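Local coordinates for protein PKS (Streptomyces albus, PDB 4OQJ) that probably catalyses the decarboxylative condensation that extends an acyl chain, as the ketosynthase of an AT-less type I polyketide synthase making oxazolomycin, at residues R97-A100 against E101-P105; D159-R162 against M163-T166. All coordinates share one frame; numbering follows the deposited sequence.

Contact 1 (R97-A100 against E101-P105); sequences RDEA and ELIDP
Glu99 and Ile103 meet one turn apart, where the short helix 97-102 runs out. Tracing Ile103 outward, CB starts beside the carbonyl oxygens of Glu99 and Ala100, and CG1 then comes down on the first of them, 3.2 Å from Glu99 O. Because CG1 lies anti to the carbonyl carbon (chi1 -60°), the chain folds back along the helix, and CD1 at its tip rests 3.8 Å from Glu99 CG. The two side chains pass at a slant, methyl against methylene, and the carboxylate of Glu99 turns away from the isoleucine to a salt bridge with Arg162 of helix 157-167.

The backbone closes the helix with a run of N-H bonds to carbonyls of the preceding turn. Glu101 N donates to Arg97 O at 3.0 Å, Leu102 N reaches Asp98 O at 3.3 Å, and Ile103 N takes Glu99 O at 3.0 Å. Leu102 N also makes a weak bond to Glu99 O, so that one oxygen receives two N-H groups.

A water donates to Asp98 O at 2.7 Å and, weakly, to Glu101 OE1. The stronger partner of that carboxylate is Arg151. Leu102 lays its CG 3.5 Å from Asp98 O.

Helix 97-102 ends at Leu102, and Ile103 is the first residue to leave helical angles, with psi at 129°. Asp104 follows directly as the N-cap of helix 105-121, its side chain capping a backbone N of that helix. One helix thus stops and the next is capped within two residues, in the N-terminal half of a ketosynthase of the thiolase superfamily.

Contact 2 (D159-R162 against M163-T166); sequences DRYR and MMIT
Successive i to i+4 hydrogen bonds run through 159-166, from Met163 N to Asp159 O (2.9 Å), Met164 N to Arg160 O (2.8 Å) and Ile165 N to Tyr161 O (3.1 Å), before weakening at Thr166 N. Ile165 touches two flat groups with different methyls. Its CD1 stands 3.4 Å above the guanidinium plane of Arg162, over the centre, while CG2 lies over one face of the Tyr161 ring, displaced toward the rim. Bends at chi2 (43°) and chi3 (64°) curl the arginine back over the isoleucine; the partner of its NH1 is Glu99. Tyr161 has a second neighbour in Met164, a selenomethionine, whose CE comes obliquely to Tyr161 CE2 at 3.8 Å. In Met163, also a selenomethionine, a turn about its CG-SE bond brings CE 3.4 Å from Asp159 O.

Thr166 points its hydroxyl back into the turn, with OG1 2.9 Å from Arg162 O and 3.1 Å from Met163 O. Tyr161, Met164 and Ile165 also pack against Met236, Leu140 and Thr298 of the second subunit.

The chemistry is therefore mixed: one aliphatic methyl lies over the tyrosine face and another meets the ring obliquely, next to the second subunit, while a methyl against the guanidinium, with Glu99 engaging NH1, should limit how freely the guanidinium turns.

Contacts 1 and 2 belong to neighbouring helices, 97-102 and 157-167, with centres about 11 Å apart; both are partly buried, contact 2 lying farther from the chain's centre. A salt bridge joins them, Glu99 OE1 to Arg162 NH1 at 2.7 Å. Leu102 adds packing with two different atoms, CD1 on Arg162 CG and CB beside Thr166 OG1, and Asp104 N makes a probable hydrogen bond to Thr166 O. Their other surroundings differ. Contact 1 is a helix end, rich in acidic side chains and touched by no other chain of the assembly; contact 2 lies within a longer helix, and its aromatic and aliphatic groups meet the second subunit.

Contact 1 (R97-A100 against E101-P105)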
ATOM      1  N   ARG A  97      -6.450 -26.212 -15.086  1.00 22.83           N
ATOM      2  CA  ARG A  97      -7.595 -25.639 -15.786  1.00 25.67           C
ATOM      3  C   ARG A  97      -8.667 -25.150 -14.816  1.00 24.03           C
ATOM      4  O   ARG A  97      -9.205 -24.052 -14.977  1.00 24.15           O
ATOM      5  CB  ARG A  97      -8.228 -26.661 -16.735  1.00 37.15           C
ATOM      6  CG  ARG A  97      -7.353 -27.120 -17.881  1.00 52.59           C
ATOM      7  CD  ARG A  97      -8.186 -27.747 -19.000  1.00 69.20           C
ATOM      8  NE  ARG A  97      -8.266 -26.878 -20.179  1.00 82.02           N
ATOM      9  CZ  ARG A  97      -9.195 -25.943 -20.382  1.00 81.18           C
ATOM     10  NH1 ARG A  97     -10.155 -25.731 -19.488  1.00 83.20           N
ATOM     11  NH2 ARG A  97      -9.165 -25.213 -21.492  1.00 73.62           N
ATOM     12  N   ASP A  98      -9.006 -25.980 -13.831  1.00 21.72           N
ATOM     13  CA  ASP A  98     -10.034 -25.612 -12.861  1.00 24.67           C
ATOM     14  C   ASP A  98      -9.624 -24.359 -12.108  1.00 24.42           C
ATOM     15  O   ASP A  98     -10.449 -23.486 -11.867  1.00 26.21           O
ATOM     16  CB  ASP A  98     -10.303 -26.744 -11.868  1.00 33.52           C
ATOM     17  CG  ASP A  98     -11.058 -27.906 -12.494  1.00 47.68           C
ATOM     18  OD1 ASP A  98     -11.573 -27.746 -13.625  1.00 51.35           O
ATOM     19  OD2 ASP A  98     -11.143 -28.978 -11.849  1.00 52.70           O
ATOM     20  N   GLU A  99      -8.353 -24.250 -11.743  1.00 20.01           N
ATOM     21  CA  GLU A  99      -7.933 -23.067 -11.006  1.00 19.23           C
ATOM     22  C   GLU A  99      -7.919 -21.851 -11.927  1.00 16.75           C
ATOM     23  O   GLU A  99      -8.338 -20.764 -11.514  1.00 17.17           O
ATOM     24  CB  GLU A  99      -6.561 -23.250 -10.355  1.00 24.96           C
ATOM     25  CG  GLU A  99      -6.031 -21.924  -9.786  1.00 39.40           C
ATOM     26  CD  GLU A  99      -4.990 -22.091  -8.703  1.00 59.89           C
ATOM     27  OE1 GLU A  99      -5.364 -21.998  -7.516  1.00 73.75           O
ATOM     28  OE2 GLU A  99      -3.801 -22.290  -9.038  1.00 62.29           O
ATOM     29  N   ALA A 100      -7.458 -22.023 -13.170  1.00 15.00           N
ATOM     30  CA  ALA A 100      -7.386 -20.898 -14.105  1.00 15.51           C
ATOM     31  C   ALA A 100      -8.761 -20.283 -14.320  1.00 17.69           C
ATOM     32  O   ALA A 100      -8.910 -19.064 -14.450  1.00 18.24           O
ATOM     33  CB  ALA A 100      -6.809 -21.338 -15.436  1.00 15.29           C
ATOM     34  N   GLU A 101      -9.755 -21.149 -14.395  1.00 17.85           N
ATOM     35  CA  GLU A 101     -11.135 -20.725 -14.573  1.00 21.17           C
ATOM     36  C   GLU A 101     -11.618 -19.913 -13.377  1.00 18.02           C
ATOM     37  O   GLU A 101     -12.377 -18.960 -13.533  1.00 18.11           O
ATOM     38  CB  GLU A 101     -12.028 -21.946 -14.778  1.00 27.31           C
ATOM     39  CG  GLU A 101     -13.519 -21.649 -14.803  1.00 44.83           C
ATOM     40  CD  GLU A 101     -14.348 -22.886 -15.113  1.00 52.52           C
ATOM     41  OE1 GLU A 101     -15.176 -23.282 -14.262  1.00 48.49           O
ATOM     42  OE2 GLU A 101     -14.162 -23.460 -16.208  1.00 57.80           O
ATOM     43  N   LEU A 102     -11.186 -20.298 -12.180  1.00 16.16           N
ATOM     44  CA  LEU A 102     -11.604 -19.594 -10.975  1.00 17.07           C
ATOM     45  C   LEU A 102     -10.947 -18.212 -10.817  1.00 19.03           C
ATOM     46  O   LEU A 102     -11.563 -17.295 -10.276  1.00 18.74           O
ATOM     47  CB  LEU A 102     -11.299 -20.437  -9.742  1.00 19.46           C
ATOM     48  CG  LEU A 102     -12.201 -21.651  -9.488  1.00 28.17           C
ATOM     49  CD1 LEU A 102     -11.809 -22.308  -8.181  1.00 32.73           C
ATOM     50  CD2 LEU A 102     -13.676 -21.271  -9.452  1.00 30.49           C
ATOM     51  N   ILE A 103      -9.710 -18.061 -11.283  1.00 15.04           N
ATOM     52  CA  ILE A 103      -8.974 -16.819 -11.061  1.00 16.22           C
ATOM     53  C   ILE A 103      -9.574 -15.667 -11.864  1.00 15.49           C
ATOM     54  O   ILE A 103      -9.815 -15.780 -13.071  1.00 13.82           O
ATOM     55  CB  ILE A 103      -7.476 -16.962 -11.427  1.00 14.49           C
ATOM     56  CG1 ILE A 103      -6.821 -18.045 -10.583  1.00 15.90           C
ATOM     57  CG2 ILE A 103      -6.731 -15.645 -11.181  1.00 13.40           C
ATOM     58  CD1 ILE A 103      -5.393 -18.432 -11.031  1.00 15.88           C
ATOM     59  N   ASP A 104      -9.830 -14.569 -11.164  1.00 13.80           N
ATOM     60  CA  ASP A 104     -10.254 -13.320 -11.772  1.00 13.26           C
ATOM     61  C   ASP A 104      -9.367 -13.014 -12.991  1.00 11.33           C
ATOM     62  O   ASP A 104      -8.150 -13.001 -12.880  1.00 13.22           O
ATOM     63  CB  ASP A 104     -10.190 -12.202 -10.719  1.00 15.21           C
ATOM     64  CG  ASP A 104     -10.577 -10.811 -11.257  1.00 17.01           C
ATOM     65  OD1 ASP A 104     -11.011 -10.676 -12.415  1.00 15.24           O
ATOM     66  OD2 ASP A 104     -10.448  -9.833 -10.479  1.00 16.00           O
ATOM     67  N   PRO A 105      -9.979 -12.788 -14.163  1.00 13.56           N
ATOM     68  CA  PRO A 105      -9.187 -12.384 -15.332  1.00 13.75           C
ATOM     69  C   PRO A 105      -8.276 -11.178 -15.075  1.00 12.46           C
ATOM     70  O   PRO A 105      -7.226 -11.085 -15.690  1.00 12.06           O
ATOM     71  CB  PRO A 105     -10.245 -12.013 -16.376  1.00 17.77           C
ATOM     72  CG  PRO A 105     -11.475 -12.724 -15.953  1.00 20.96           C
ATOM     73  CD  PRO A 105     -11.421 -12.855 -14.465  1.00 16.60           C
TER
HETATM   74  O   HOH W   1     -13.101 -24.143 -11.926  1.00 31.08           O

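Contact 2 (D159-R162 against M163-T166)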
ATOM      1  N   ASP A 159     -14.831 -24.743  -0.929  1.00 34.68           N
ATOM      2  CA  ASP A 159     -14.859 -24.216  -2.292  1.00 34.17           C
ATOM      3  C   ASP A 159     -14.954 -22.691  -2.286  1.00 28.90           C
ATOM      4  O   ASP A 159     -14.380 -22.015  -3.149  1.00 26.38           O
ATOM      5  CB  ASP A 159     -16.023 -24.830  -3.069  1.00 38.14           C
ATOM      6  CG  ASP A 159     -15.736 -26.262  -3.512  1.00 47.63           C
ATOM      7  OD1 ASP A 159     -14.568 -26.552  -3.863  1.00 49.03           O
ATOM      8  OD2 ASP A 159     -16.673 -27.094  -3.499  1.00 52.83           O
ATOM      9  N   ARG A 160     -15.670 -22.154  -1.303  1.00 25.93           N
ATOM     10  CA  ARG A 160     -15.678 -20.714  -1.075  1.00 28.58           C
ATOM     11  C   ARG A 160     -14.269 -20.202  -0.778  1.00 23.68           C
ATOM     12  O   ARG A 160     -13.850 -19.163  -1.287  1.00 27.35           O
ATOM     13  CB  ARG A 160     -16.626 -20.367   0.069  1.00 33.30           C
ATOM     14  CG  ARG A 160     -18.093 -20.424  -0.333  1.00 34.76           C
ATOM     15  CD  ARG A 160     -18.998 -20.082   0.822  1.00 39.73           C
ATOM     16  NE  ARG A 160     -20.394 -20.033   0.406  1.00 49.24           N
ATOM     17  CZ  ARG A 160     -21.378 -19.556   1.158  1.00 57.05           C
ATOM     18  NH1 ARG A 160     -21.124 -19.081   2.372  1.00 57.63           N
ATOM     19  NH2 ARG A 160     -22.619 -19.550   0.697  1.00 60.46           N
ATOM     20  N   TYR A 161     -13.539 -20.937   0.047  1.00 22.73           N
ATOM     21  CA  TYR A 161     -12.170 -20.580   0.382  1.00 22.51           C
ATOM     22  C   TYR A 161     -11.306 -20.569  -0.883  1.00 21.74           C
ATOM     23  O   TYR A 161     -10.533 -19.647  -1.117  1.00 20.88           O
ATOM     24  CB  TYR A 161     -11.611 -21.555   1.423  1.00 27.67           C
ATOM     25  CG  TYR A 161     -10.151 -21.336   1.753  1.00 31.12           C
ATOM     26  CD1 TYR A 161      -9.152 -21.966   1.022  1.00 36.25           C
ATOM     27  CD2 TYR A 161      -9.773 -20.503   2.800  1.00 34.38           C
ATOM     28  CE1 TYR A 161      -7.817 -21.766   1.319  1.00 41.44           C
ATOM     29  CE2 TYR A 161      -8.437 -20.300   3.105  1.00 40.22           C
ATOM     30  CZ  TYR A 161      -7.465 -20.931   2.363  1.00 44.23           C
ATOM     31  OH  TYR A 161      -6.130 -20.738   2.659  1.00 51.61           O
ATOM     32  N   ARG A 162     -11.453 -21.580  -1.724  1.00 23.93           N
ATOM     33  CA  ARG A 162     -10.687 -21.614  -2.959  1.00 27.19           C
ATOM     34  C   ARG A 162     -11.075 -20.435  -3.890  1.00 18.90           C
ATOM     35  O   ARG A 162     -10.224 -19.845  -4.554  1.00 18.51           O
ATOM     36  CB  ARG A 162     -10.878 -22.978  -3.632  1.00 38.61           C
ATOM     37  CG  ARG A 162     -10.075 -23.213  -4.922  1.00 57.76           C
ATOM     38  CD  ARG A 162      -8.609 -22.739  -4.878  1.00 63.92           C
ATOM     39  NE  ARG A 162      -7.773 -23.454  -3.911  1.00 67.23           N
ATOM     40  CZ  ARG A 162      -6.445 -23.553  -3.996  1.00 64.08           C
ATOM     41  NH1 ARG A 162      -5.791 -22.991  -5.004  1.00 61.65           N
ATOM     42  NH2 ARG A 162      -5.761 -24.209  -3.069  1.00 62.82           N
HETATM   43  N   MSE A 163     -12.344 -20.048  -3.896  1.00 19.63           N
HETATM   44  CA  MSE A 163     -12.752 -18.872  -4.655  1.00 20.35           C
HETATM   45  C   MSE A 163     -12.197 -17.572  -4.047  1.00 17.08           C
HETATM   46  O   MSE A 163     -11.827 -16.664  -4.774  1.00 15.51           O
HETATM   47  CB  MSE A 163     -14.284 -18.817  -4.755  1.00 23.27           C
HETATM   48  CG  MSE A 163     -14.816 -19.722  -5.872  1.00 27.34           C
HETATM   49 SE   MSE A 163     -16.736 -19.612  -6.103  0.75 34.94          SE
HETATM   50  CE  MSE A 163     -17.195 -20.923  -4.753  1.00 28.57           C
HETATM   51  N   MSE A 164     -12.111 -17.488  -2.725  1.00 15.79           N
HETATM   52  CA  MSE A 164     -11.542 -16.302  -2.094  1.00 14.88           C
HETATM   53  C   MSE A 164     -10.069 -16.099  -2.473  1.00 14.18           C
HETATM   54  O   MSE A 164      -9.658 -14.975  -2.810  1.00 15.11           O
HETATM   55  CB  MSE A 164     -11.675 -16.383  -0.570  1.00 15.39           C
HETATM   56  CG  MSE A 164     -10.994 -15.234   0.175  0.51 14.55           C
HETATM   57 SE   MSE A 164     -10.907 -15.548   2.106  1.00 43.04          SE
HETATM   58  CE  MSE A 164      -9.376 -16.795   2.106  1.00 45.55           C
ATOM     59  N   ILE A 165      -9.259 -17.152  -2.426  1.00 14.81           N
ATOM     60  CA  ILE A 165      -7.831 -16.944  -2.707  1.00 15.98           C
ATOM     61  C   ILE A 165      -7.570 -16.792  -4.198  1.00 16.73           C
ATOM     62  O   ILE A 165      -6.472 -16.392  -4.574  1.00 16.04           O
ATOM     63  CB  ILE A 165      -6.924 -18.079  -2.141  1.00 24.44           C
ATOM     64  CG1 ILE A 165      -7.210 -19.418  -2.821  1.00 31.73           C
ATOM     65  CG2 ILE A 165      -7.092 -18.166  -0.634  1.00 22.39           C
ATOM     66  CD1 ILE A 165      -6.377 -20.568  -2.277  1.00 36.66           C
ATOM     67  N   THR A 166      -8.572 -17.064  -5.045  1.00 16.88           N
ATOM     68  CA  THR A 166      -8.405 -16.828  -6.481  1.00 16.97           C
ATOM     69  C   THR A 166      -9.084 -15.543  -6.955  1.00 16.34           C
ATOM     70  O   THR A 166      -8.979 -15.193  -8.129  1.00 13.89           O
ATOM     71  CB  THR A 166      -8.947 -18.003  -7.339  1.00 18.02           C
ATOM     72  OG1 THR A 166     -10.312 -18.272  -7.011  1.00 19.33           O
ATOM     73  CG2 THR A 166      -8.114 -19.271  -7.113  1.00 17.72           C
TER